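Local coordinates for hemolysin-related protein (Vibrio cholerae serotype O1, PDB 6MLT), which acts as a secreted, metal- and carbohydrate-binding matrix protein in biofilm adhesion, at the sodium ion site. Numbering follows the deposited sequence.

The sodium ion site. Residues 104-112, 133. With NA (sodium ion), chain B.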
# COMPACT_ATOMS: atom_id res chain seq x y z
N ASP A 104 -10.59 -16.36 3.20
CA ASP A 104 -10.57 -17.80 3.41
C ASP A 104 -9.66 -18.07 4.60
O ASP A 104 -8.44 -18.14 4.46
CB ASP A 104 -10.11 -18.53 2.16
CG ASP A 104 -10.12 -20.05 2.31
OD1 ASP A 104 -10.46 -20.56 3.41
OD2 ASP A 104 -9.79 -20.74 1.32
N LEU A 105 -10.26 -18.20 5.78
CA LEU A 105 -9.48 -18.23 7.01
C LEU A 105 -8.94 -19.62 7.33
O LEU A 105 -7.88 -19.74 7.96
CB LEU A 105 -10.34 -17.73 8.17
CG LEU A 105 -10.80 -16.27 8.08
CD1 LEU A 105 -11.78 -15.95 9.20
CD2 LEU A 105 -9.62 -15.34 8.11
N ASP A 106 -9.64 -20.68 6.92
CA ASP A 106 -9.23 -22.04 7.24
C ASP A 106 -8.66 -22.79 6.04
O ASP A 106 -8.29 -23.96 6.18
CB ASP A 106 -10.40 -22.83 7.83
CG ASP A 106 -11.58 -22.97 6.87
OD1 ASP A 106 -11.55 -22.39 5.77
OD2 ASP A 106 -12.54 -23.67 7.24
N GLY A 107 -8.57 -22.15 4.88
CA GLY A 107 -7.92 -22.76 3.73
C GLY A 107 -8.72 -23.84 3.04
O GLY A 107 -8.13 -24.72 2.40
N ASP A 108 -10.05 -23.81 3.14
CA ASP A 108 -10.89 -24.80 2.48
C ASP A 108 -11.36 -24.33 1.11
O ASP A 108 -12.16 -25.03 0.47
CB ASP A 108 -12.08 -25.18 3.36
CG ASP A 108 -13.11 -24.07 3.50
OD1 ASP A 108 -12.89 -22.95 2.98
OD2 ASP A 108 -14.16 -24.33 4.13
N GLY A 109 -10.88 -23.19 0.63
CA GLY A 109 -11.27 -22.66 -0.66
C GLY A 109 -12.52 -21.81 -0.66
O GLY A 109 -12.95 -21.38 -1.74
N LEU A 110 -13.11 -21.55 0.50
CA LEU A 110 -14.35 -20.80 0.61
C LEU A 110 -14.14 -19.61 1.55
O LEU A 110 -13.41 -19.70 2.53
CB LEU A 110 -15.48 -21.68 1.14
CG LEU A 110 -15.76 -22.93 0.30
CD1 LEU A 110 -16.72 -23.86 1.03
CD2 LEU A 110 -16.33 -22.54 -1.05
N ILE A 111 -14.83 -18.52 1.24
CA ILE A 111 -14.69 -17.27 1.98
C ILE A 111 -15.48 -17.35 3.28
O ILE A 111 -16.63 -17.80 3.30
CB ILE A 111 -15.19 -16.09 1.13
CG1 ILE A 111 -14.27 -15.85 -0.07
CG2 ILE A 111 -15.34 -14.81 1.98
CD1 ILE A 111 -12.92 -15.31 0.28
N GLU A 112 -14.86 -16.89 4.37
CA GLU A 112 -15.53 -16.63 5.64
C GLU A 112 -15.69 -15.13 5.84
O GLU A 112 -14.88 -14.33 5.37
CB GLU A 112 -14.74 -17.21 6.83
CG GLU A 112 -14.91 -18.71 7.03
CD GLU A 112 -14.00 -19.54 6.14
OE1 GLU A 112 -12.83 -19.15 5.95
OE2 GLU A 112 -14.47 -20.58 5.62
N LYS A 133 -20.43 -20.20 11.30
CA LYS A 133 -19.43 -21.26 11.24
C LYS A 133 -18.57 -21.30 12.49
O LYS A 133 -18.36 -22.39 13.05
CB LYS A 133 -18.55 -21.06 9.99
CG LYS A 133 -17.43 -22.06 9.83
CD LYS A 133 -16.79 -21.92 8.45
CE LYS A 133 -15.53 -22.75 8.32
NZ LYS A 133 -15.14 -22.92 6.89
NA NA B . -12.65 -21.00 4.26
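Lys133 NZ is gripped by three carboxylates at once: it hydrogen-bonds and salt-bridges to Asp106 OD2 and to Glu112 OE2, each at 2.7 Å, and forms a longer salt bridge to Asp108 OD2. The lysine reaches in from strand 132-137 on an extended chain, and its ammonium tip meets both short partners from above their carboxylate planes. Asp106 and Asp108 divide their oxygens, OD1 to the sodium ion and OD2 to the lysine, whereas Glu112 OE2 serves both. Lys133 is thus a second-shell clamp, its NZ 4.1 Å from NA, and would offset part of the crowded negative charge. The ion sits in a distorted six-coordinate shell formed by the DxDxDG loop, an EF-hand-like motif within the FG-GAP-like repeat. Such loops normally hold calcium; the ion is modelled here as sodium and may come from purification or crystallisation. Asp104 also binds through OD1; Leu110 adds its backbone carbonyl O at 2.3 Å, and Glu112 closes the shell with both oxygens, OE2 at 2.3 Å and OE1 at 2.5 Å from NA. Asp104 points its carboxylate inward with CG anti to the backbone N (chi1 -178°), whereas in Asp106 and Asp108 CG lies over the backbone, flanked by both N and the carbonyl carbon (chi1 62° and 70°). Glu112, at the start of strand 112-115, bends at chi2 to present its carboxylate. Backbone amides fix these groups: Leu105 N meets Glu112 OE1 at 2.7 Å, nearly along the C-O axis, Gly109 N holds the outer Asp104 OD2 at 2.8 Å, and Leu110 N approaches Asp108 OD1 from above its plane. By tying the loop to the strand that follows and, through Lys133, to strand 132-137, the metal site probably stabilises this part of the fold.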